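Local coordinates for protein pre-crRNA processing endonuclease (PDB 3VZH) that probably cleaves pre-crRNA as a Cas5d-type endoribonuclease of the type I-C CRISPR system, helping to produce the CRISPR RNAs that target invading nucleic acids, at residues 4-9 against 122-126; 61-66 against 94-100. One frame throughout, in Å; residues are numbered along the deposited sequence.

Interaction 1. Residues 4-9 against 122-126; sequences YRSRDF and EAIME
Residues 4-9, extended in phi/psi, lead irregularly into strand 9-15 and pass one face of helical residues 122-126, with CA atoms nearest at Ser6-Glu122 (7.0 Å) and Phe9-Glu126 (7.8 Å). Tyr4, chi1 t, brings its OH to 3.8 Å from Glu122 OE1. Ser6 packs CB 3.6 Å from Glu122 OE1, while Ser6 OG bonds Arg7 O (2.6 Å). Arg7 N donates to Glu122 OE1 (2.8 Å, 171°; Glu122 chi1 m, chi2 t). The Arg7 side chain (chi1 p, chi2 and chi3 t, chi4 near 90°) turns its guanidinium to Glu126 (chi1 m, chi2 t), a turn later: NH2 forms a salt bridge to Glu126 OE1 (2.6 Å), and Arg7 NE a weak hydrogen bond to Glu126 OE1 (3.2 Å). The Phe9 ring, chi1 m, has Met125 CG (t, p, p) over one face, 3.5 Å from its centroid in a CH-pi contact, and Glu126 CG at its edge, 3.7 Å from Phe9 CE1. Met125 SD lies 5.1 Å from the Phe9 centroid, a Met-aromatic contact. Salt bridge and Met-aromatic contact thus pin the N-terminal residues to helix 118-130. Ser6 and Phe9 bond the backbone of strand 95-105, Tyr4 stacks on Trp105, and Met125 reaches strand 55-64, so the helix packs against both residues 4-9 and the sheet.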
ATOM      1  N   TYR A   4       8.649   7.290  18.194  1.00 29.36           N
ATOM      2  CA  TYR A   4       7.194   7.375  18.209  1.00 27.71           C
ATOM      3  C   TYR A   4       6.636   6.522  17.019  1.00 26.17           C
ATOM      4  O   TYR A   4       7.216   6.497  15.936  1.00 24.23           O
ATOM      5  CB  TYR A   4       6.739   8.829  18.006  1.00 27.67           C
ATOM      6  CG  TYR A   4       5.305   8.923  17.642  1.00 28.02           C
ATOM      7  CD1 TYR A   4       4.904   9.073  16.303  1.00 30.24           C
ATOM      8  CD2 TYR A   4       4.303   8.723  18.609  1.00 31.96           C
ATOM      9  CE1 TYR A   4       3.558   9.165  15.963  1.00 29.45           C
ATOM     10  CE2 TYR A   4       2.964   8.733  18.274  1.00 34.65           C
ATOM     11  CZ  TYR A   4       2.594   8.936  16.958  1.00 30.02           C
ATOM     12  OH  TYR A   4       1.264   9.019  16.608  1.00 31.65           O
ATOM     13  N   ARG A   5       5.581   5.757  17.282  1.00 24.24           N
ATOM     14  CA  ARG A   5       4.765   5.280  16.143  1.00 24.95           C
ATOM     15  C   ARG A   5       3.325   5.369  16.542  1.00 25.12           C
ATOM     16  O   ARG A   5       2.950   5.115  17.724  1.00 26.21           O
ATOM     17  CB  ARG A   5       5.156   3.871  15.696  1.00 28.83           C
ATOM     18  CG  ARG A   5       5.086   2.882  16.835  1.00 31.35           C
ATOM     19  CD  ARG A   5       4.770   1.453  16.371  1.00 34.02           C
ATOM     20  NE  ARG A   5       3.359   1.397  16.005  1.00 36.52           N
ATOM     21  CZ  ARG A   5       2.768   0.439  15.293  1.00 34.84           C
ATOM     22  NH1 ARG A   5       3.466  -0.594  14.819  1.00 33.09           N
ATOM     23  NH2 ARG A   5       1.461   0.555  15.020  1.00 28.97           N
ATOM     24  N   SER A   6       2.492   5.665  15.554  1.00 25.54           N
ATOM     25  CA  SER A   6       1.019   5.750  15.761  1.00 23.99           C
ATOM     26  C   SER A   6       0.411   4.406  16.067  1.00 24.85           C
ATOM     27  O   SER A   6       1.046   3.347  15.870  1.00 24.51           O
ATOM     28  CB  SER A   6       0.288   6.352  14.539  1.00 22.58           C
ATOM     29  OG  SER A   6       0.184   5.397  13.493  1.00 19.68           O
ATOM     30  N   ARG A   7      -0.878   4.435  16.470  1.00 24.08           N
ATOM     31  CA  ARG A   7      -1.614   3.211  16.390  1.00 25.86           C
ATOM     32  C   ARG A   7      -1.635   2.607  14.963  1.00 23.81           C
ATOM     33  O   ARG A   7      -1.328   3.321  13.976  1.00 23.05           O
ATOM     34  CB  ARG A   7      -3.059   3.396  16.879  1.00 27.47           C
ATOM     35  CG  ARG A   7      -3.926   4.188  15.932  1.00 30.13           C
ATOM     36  CD  ARG A   7      -5.320   4.121  16.527  1.00 33.77           C
ATOM     37  NE  ARG A   7      -6.399   4.800  15.842  1.00 35.76           N
ATOM     38  CZ  ARG A   7      -7.196   4.251  14.888  1.00 35.59           C
ATOM     39  NH1 ARG A   7      -6.964   3.032  14.357  1.00 33.01           N
ATOM     40  NH2 ARG A   7      -8.243   4.953  14.433  1.00 31.96           N
ATOM     41  N   ASP A   8      -1.979   1.293  14.905  1.00 22.36           N
ATOM     42  CA  ASP A   8      -2.352   0.702  13.592  1.00 23.58           C
ATOM     43  C   ASP A   8      -3.643   1.299  13.075  1.00 21.58           C
ATOM     44  O   ASP A   8      -4.642   1.413  13.849  1.00 22.71           O
ATOM     45  CB  ASP A   8      -2.475  -0.825  13.697  1.00 26.91           C
ATOM     46  CG  ASP A   8      -1.126  -1.486  13.983  1.00 28.18           C
ATOM     47  OD1 ASP A   8      -0.120  -1.055  13.391  1.00 25.46           O
ATOM     48  OD2 ASP A   8      -1.112  -2.419  14.826  1.00 28.66           O
ATOM     49  N   PHE A   9      -3.663   1.592  11.766  1.00 20.63           N
ATOM     50  CA  PHE A   9      -4.894   1.954  11.069  1.00 21.30           C
ATOM     51  C   PHE A   9      -5.134   0.883  10.041  1.00 21.19           C
ATOM     52  O   PHE A   9      -4.180   0.209   9.586  1.00 19.61           O
ATOM     53  CB  PHE A   9      -4.681   3.300  10.296  1.00 20.33           C
ATOM     54  CG  PHE A   9      -4.519   4.455  11.234  1.00 20.16           C
ATOM     55  CD1 PHE A   9      -5.668   5.069  11.735  1.00 23.19           C
ATOM     56  CD2 PHE A   9      -3.238   4.941  11.589  1.00 21.96           C
ATOM     57  CE1 PHE A   9      -5.567   6.124  12.611  1.00 24.82           C
ATOM     58  CE2 PHE A   9      -3.119   6.007  12.465  1.00 21.87           C
ATOM     59  CZ  PHE A   9      -4.286   6.584  12.982  1.00 23.33           C
ATOM     60  N   GLU A 122      -3.311  11.533  14.508  1.00 24.91           N
ATOM     61  CA  GLU A 122      -4.183  10.332  14.621  1.00 25.18           C
ATOM     62  C   GLU A 122      -5.663  10.635  14.391  1.00 26.12           C
ATOM     63  O   GLU A 122      -6.332   9.881  13.659  1.00 23.95           O
ATOM     64  CB  GLU A 122      -4.002   9.568  15.943  1.00 25.51           C
ATOM     65  CG  GLU A 122      -2.658   8.860  16.123  1.00 26.50           C
ATOM     66  CD  GLU A 122      -2.730   7.792  17.219  1.00 31.92           C
ATOM     67  OE1 GLU A 122      -1.831   6.955  17.336  1.00 30.64           O
ATOM     68  OE2 GLU A 122      -3.722   7.778  17.989  1.00 34.79           O
ATOM     69  N   ALA A 123      -6.153  11.774  14.895  1.00 24.74           N
ATOM     70  CA  ALA A 123      -7.560  12.163  14.686  1.00 25.12           C
ATOM     71  C   ALA A 123      -7.907  12.462  13.250  1.00 26.62           C
ATOM     72  O   ALA A 123      -8.923  11.992  12.704  1.00 25.39           O
ATOM     73  CB  ALA A 123      -7.984  13.323  15.630  1.00 26.29           C
ATOM     74  N   ILE A 124      -7.012  13.217  12.614  1.00 25.48           N
ATOM     75  CA  ILE A 124      -7.174  13.526  11.221  1.00 25.17           C
ATOM     76  C   ILE A 124      -7.094  12.303  10.353  1.00 24.93           C
ATOM     77  O   ILE A 124      -7.867  12.168   9.377  1.00 24.34           O
ATOM     78  CB  ILE A 124      -6.153  14.589  10.810  1.00 25.31           C
ATOM     79  CG1 ILE A 124      -6.453  15.845  11.642  1.00 27.77           C
ATOM     80  CG2 ILE A 124      -6.297  14.952   9.319  1.00 25.24           C
ATOM     81  CD1 ILE A 124      -5.576  17.012  11.265  1.00 27.61           C
ATOM     82  N   MET A 125      -6.157  11.390  10.679  1.00 24.59           N
ATOM     83  CA  MET A 125      -6.056  10.169   9.922  1.00 22.69           C
ATOM     84  C   MET A 125      -7.385   9.365  10.040  1.00 22.51           C
ATOM     85  O   MET A 125      -7.904   8.917   9.042  1.00 22.49           O
ATOM     86  CB  MET A 125      -4.856   9.330  10.436  1.00 21.66           C
ATOM     87  CG  MET A 125      -4.663   8.031   9.605  1.00 22.07           C
ATOM     88  SD  MET A 125      -4.243   8.273   7.847  1.00 22.64           S
ATOM     89  CE  MET A 125      -2.483   8.755   7.883  1.00 23.44           C
ATOM     90  N   GLU A 126      -7.893   9.180  11.251  1.00 23.67           N
ATOM     91  CA  GLU A 126      -9.181   8.504  11.357  1.00 25.23           C
ATOM     92  C   GLU A 126     -10.329   9.154  10.557  1.00 25.07           C
ATOM     93  O   GLU A 126     -11.102   8.436   9.865  1.00 27.59           O
ATOM     94  CB  GLU A 126      -9.615   8.391  12.804  1.00 31.24           C
ATOM     95  CG  GLU A 126      -8.552   7.930  13.711  1.00 37.22           C
ATOM     96  CD  GLU A 126      -9.047   7.939  15.163  1.00 47.99           C
ATOM     97  OE1 GLU A 126      -8.589   7.064  15.921  1.00 50.12           O
ATOM     98  OE2 GLU A 126      -9.873   8.815  15.542  1.00 49.49           O
TER

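Interaction 2. Residues 61-66 against 94-100; sequences EVKVIN and DVVYLIK
Asn66, Leu98 and Glu61 bury the most surface in this antiparallel pair, whose strand axes (61-64 and 95-100) approach to 4.6 Å at 159°. Glu61-Lys100 and Lys63-Leu98 are hydrogen-bonded pairs, Val62-Ile99 and Val64-Tyr97 non-hydrogen-bonded. Lys100 N donates to Glu61 O (2.9 Å); the return bond from Glu61 N to Lys100 O is weak (3.4 Å). Glu61 CB lies 4.0 Å from Lys100 CB, and the Glu61 carboxylate reaches Tyr156 and Thr202. Leu98 N donates to Lys63 O (2.9 Å) and Lys63 N to Leu98 O (2.8 Å); Leu98 CG (chi1 m) meets Ile65 CG1 at 3.7 Å. These are neighbouring strands of the antiparallel sheet in the RRM-like (ferredoxin-like) fold of Cas5 proteins; on the face of Val62, Val64, Tyr97 and Ile99, helix 39-49 covers Val62 and Ile99. Val62 CG2 touches Tyr97 CB (3.8 Å; Tyr97 chi1 m). Past the strand, Ile65 N still bonds Val96 O (3.1 Å), and a water accepts from Asn66 N (3.1 Å) and Val96 N (2.8 Å). Beyond the last bridge, Asn66 (chi1 m) donates from ND2 to Asp94 O (2.8 Å, 171°).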
ATOM      1  N   GLU A  61       1.291  -4.419   6.190  1.00 22.88           N
ATOM      2  CA  GLU A  61       0.615  -5.671   5.840  1.00 22.33           C
ATOM      3  C   GLU A  61      -0.523  -5.392   4.871  1.00 22.49           C
ATOM      4  O   GLU A  61      -1.179  -4.300   4.963  1.00 19.86           O
ATOM      5  CB  GLU A  61       0.118  -6.391   7.068  1.00 22.55           C
ATOM      6  CG  GLU A  61      -0.125  -7.865   6.792  1.00 25.58           C
ATOM      7  CD  GLU A  61      -0.412  -8.599   8.087  1.00 28.06           C
ATOM      8  OE1 GLU A  61      -1.511  -8.487   8.602  1.00 26.38           O
ATOM      9  OE2 GLU A  61       0.492  -9.295   8.585  1.00 30.72           O
ATOM     10  N   VAL A  62      -0.744  -6.290   3.914  1.00 22.62           N
ATOM     11  CA  VAL A  62      -1.997  -6.230   3.088  1.00 22.13           C
ATOM     12  C   VAL A  62      -2.654  -7.577   2.974  1.00 22.47           C
ATOM     13  O   VAL A  62      -1.948  -8.609   2.990  1.00 20.90           O
ATOM     14  CB  VAL A  62      -1.716  -5.650   1.673  1.00 20.35           C
ATOM     15  CG1 VAL A  62      -0.692  -6.511   0.834  1.00 22.60           C
ATOM     16  CG2 VAL A  62      -3.042  -5.487   0.871  1.00 20.79           C
ATOM     17  N   LYS A  63      -3.999  -7.599   2.965  1.00 24.35           N
ATOM     18  CA  LYS A  63      -4.745  -8.827   2.769  1.00 19.99           C
ATOM     19  C   LYS A  63      -5.436  -8.737   1.421  1.00 23.32           C
ATOM     20  O   LYS A  63      -6.192  -7.756   1.141  1.00 23.26           O
ATOM     21  CB  LYS A  63      -5.775  -9.176   3.881  1.00 22.12           C
ATOM     22  CG  LYS A  63      -5.138  -9.179   5.273  1.00 23.17           C
ATOM     23  CD  LYS A  63      -6.139  -9.484   6.378  1.00 28.94           C
ATOM     24  CE  LYS A  63      -6.684 -10.817   6.298  1.00 33.05           C
ATOM     25  NZ  LYS A  63      -7.073 -11.173   7.721  1.00 40.25           N
ATOM     26  N   VAL A  64      -5.112  -9.691   0.549  1.00 21.56           N
ATOM     27  CA  VAL A  64      -5.759  -9.825  -0.782  1.00 21.65           C
ATOM     28  C   VAL A  64      -7.019 -10.659  -0.605  1.00 23.86           C
ATOM     29  O   VAL A  64      -6.957 -11.882  -0.378  1.00 23.29           O
ATOM     30  CB  VAL A  64      -4.708 -10.492  -1.760  1.00 22.24           C
ATOM     31  CG1 VAL A  64      -5.320 -10.681  -3.149  1.00 20.25           C
ATOM     32  CG2 VAL A  64      -3.431  -9.662  -1.820  1.00 22.20           C
ATOM     33  N   ILE A  65      -8.191  -9.996  -0.644  1.00 21.17           N
ATOM     34  CA  ILE A  65      -9.438 -10.669  -0.262  1.00 22.74           C
ATOM     35  C   ILE A  65     -10.022 -11.428  -1.396  1.00 22.32           C
ATOM     36  O   ILE A  65     -10.641 -12.473  -1.162  1.00 22.90           O
ATOM     37  CB  ILE A  65     -10.447  -9.624   0.270  1.00 21.28           C
ATOM     38  CG1 ILE A  65      -9.820  -8.969   1.543  1.00 23.29           C
ATOM     39  CG2 ILE A  65     -11.741 -10.355   0.677  1.00 23.99           C
ATOM     40  CD1 ILE A  65      -9.400  -9.951   2.661  1.00 25.18           C
ATOM     41  N   ASN A  66      -9.846 -10.925  -2.629  1.00 21.91           N
ATOM     42  CA  ASN A  66     -10.586 -11.508  -3.784  1.00 24.53           C
ATOM     43  C   ASN A  66      -9.707 -12.410  -4.643  1.00 24.19           C
ATOM     44  O   ASN A  66      -8.507 -12.071  -4.862  1.00 22.74           O
ATOM     45  CB  ASN A  66     -11.191 -10.431  -4.723  1.00 26.09           C
ATOM     46  CG  ASN A  66     -12.437  -9.784  -4.143  1.00 30.38           C
ATOM     47  OD1 ASN A  66     -12.856 -10.144  -3.034  1.00 27.24           O
ATOM     48  ND2 ASN A  66     -13.025  -8.780  -4.876  1.00 26.60           N
ATOM     49  N   ASP A  94     -11.745  -6.519 -10.329  1.00 23.46           N
ATOM     50  CA  ASP A  94     -12.574  -6.762  -9.123  1.00 24.35           C
ATOM     51  C   ASP A  94     -11.739  -7.084  -7.838  1.00 23.66           C
ATOM     52  O   ASP A  94     -11.723  -8.182  -7.312  1.00 24.09           O
ATOM     53  CB  ASP A  94     -13.606  -7.846  -9.429  1.00 29.48           C
ATOM     54  CG  ASP A  94     -14.672  -7.913  -8.395  1.00 33.93           C
ATOM     55  OD1 ASP A  94     -14.657  -7.078  -7.499  1.00 34.97           O
ATOM     56  OD2 ASP A  94     -15.468  -8.866  -8.349  1.00 37.40           O
ATOM     57  N   VAL A  95     -10.953  -6.106  -7.401  1.00 23.67           N
ATOM     58  CA  VAL A  95      -9.932  -6.249  -6.335  1.00 21.52           C
ATOM     59  C   VAL A  95     -10.487  -5.667  -5.053  1.00 22.12           C
ATOM     60  O   VAL A  95     -11.263  -4.646  -5.097  1.00 22.11           O
ATOM     61  CB  VAL A  95      -8.581  -5.598  -6.725  1.00 22.49           C
ATOM     62  CG1 VAL A  95      -8.030  -6.294  -8.011  1.00 21.15           C
ATOM     63  CG2 VAL A  95      -8.693  -4.052  -6.902  1.00 22.45           C
ATOM     64  N   VAL A  96     -10.177  -6.355  -3.912  1.00 20.84           N
ATOM     65  CA  VAL A  96     -10.424  -5.821  -2.550  1.00 19.23           C
ATOM     66  C   VAL A  96      -9.143  -6.057  -1.756  1.00 19.31           C
ATOM     67  O   VAL A  96      -8.594  -7.130  -1.770  1.00 18.56           O
ATOM     68  CB  VAL A  96     -11.572  -6.572  -1.855  1.00 21.27           C
ATOM     69  CG1 VAL A  96     -11.574  -6.155  -0.393  1.00 23.43           C
ATOM     70  CG2 VAL A  96     -12.966  -6.316  -2.479  1.00 23.37           C
ATOM     71  N   TYR A  97      -8.608  -5.036  -1.088  1.00 21.01           N
ATOM     72  CA  TYR A  97      -7.336  -5.168  -0.322  1.00 20.48           C
ATOM     73  C   TYR A  97      -7.580  -4.507   0.997  1.00 19.56           C
ATOM     74  O   TYR A  97      -8.192  -3.367   1.044  1.00 20.21           O
ATOM     75  CB  TYR A  97      -6.214  -4.386  -0.994  1.00 19.94           C
ATOM     76  CG  TYR A  97      -5.904  -4.891  -2.377  1.00 22.30           C
ATOM     77  CD1 TYR A  97      -5.447  -6.201  -2.571  1.00 20.40           C
ATOM     78  CD2 TYR A  97      -6.050  -4.076  -3.467  1.00 21.61           C
ATOM     79  CE1 TYR A  97      -5.196  -6.672  -3.887  1.00 19.32           C
ATOM     80  CE2 TYR A  97      -5.797  -4.527  -4.759  1.00 23.27           C
ATOM     81  CZ  TYR A  97      -5.351  -5.823  -4.940  1.00 22.81           C
ATOM     82  OH  TYR A  97      -5.097  -6.249  -6.231  1.00 23.02           O
ATOM     83  N   LEU A  98      -7.204  -5.168   2.090  1.00 21.51           N
ATOM     84  CA  LEU A  98      -7.279  -4.504   3.361  1.00 20.41           C
ATOM     85  C   LEU A  98      -5.825  -4.155   3.711  1.00 22.31           C
ATOM     86  O   LEU A  98      -4.900  -5.059   3.669  1.00 20.09           O
ATOM     87  CB  LEU A  98      -7.923  -5.460   4.419  1.00 19.43           C
ATOM     88  CG  LEU A  98      -9.142  -6.210   3.920  1.00 19.20           C
ATOM     89  CD1 LEU A  98      -9.622  -7.032   5.116  1.00 19.44           C
ATOM     90  CD2 LEU A  98     -10.282  -5.262   3.500  1.00 18.82           C
ATOM     91  N   ILE A  99      -5.568  -2.897   4.090  1.00 21.70           N
ATOM     92  CA  ILE A  99      -4.211  -2.439   4.317  1.00 20.48           C
ATOM     93  C   ILE A  99      -4.129  -2.141   5.842  1.00 20.50           C
ATOM     94  O   ILE A  99      -4.983  -1.425   6.380  1.00 20.65           O
ATOM     95  CB  ILE A  99      -3.930  -1.122   3.537  1.00 20.71           C
ATOM     96  CG1 ILE A  99      -4.267  -1.307   2.039  1.00 20.41           C
ATOM     97  CG2 ILE A  99      -2.454  -0.696   3.655  1.00 19.93           C
ATOM     98  CD1 ILE A  99      -4.120  -0.024   1.185  1.00 21.50           C
ATOM     99  N   LYS A 100      -3.053  -2.590   6.447  1.00 19.42           N
ATOM    100  CA  LYS A 100      -2.658  -2.241   7.838  1.00 19.66           C
ATOM    101  C   LYS A 100      -1.454  -1.313   7.731  1.00 20.85           C
ATOM    102  O   LYS A 100      -0.492  -1.636   7.030  1.00 20.52           O
ATOM    103  CB  LYS A 100      -2.298  -3.520   8.568  1.00 21.93           C
ATOM    104  CG  LYS A 100      -1.796  -3.268   9.987  1.00 22.28           C
ATOM    105  CD  LYS A 100      -1.401  -4.620  10.649  1.00 23.86           C
ATOM    106  CE  LYS A 100      -0.913  -4.370  12.093  1.00 26.56           C
ATOM    107  NZ  LYS A 100      -0.365  -5.649  12.692  1.00 30.93           N
TER
HETATM  108  O   HOH W   1      -8.396  -8.565  -4.119  1.00 21.46           O

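Overall arrangement
The two contacts lie about 20 Å apart, centre to centre, and strand 95-105 joins them: residues 95-100 belong to interaction 2, and its Phe101 and Phe103 bond the backbone of 4-9 in interaction 1. They touch where Asp8 OD2 comes within 3.4 Å of Lys100 CE, beside a long, weak ion pair between Asp8 and Lys100 NZ. Strand 95-105 leads on to helix 118-130, whose Met125 returns to Phe55 and Asn57 on strand 55-64, the strand that later enters interaction 2. Interaction 2 sits about 9 Å from the chain centre, interaction 1 about 16 Å (centre to centre); no bound RNA places either contact relative to a cleavage site.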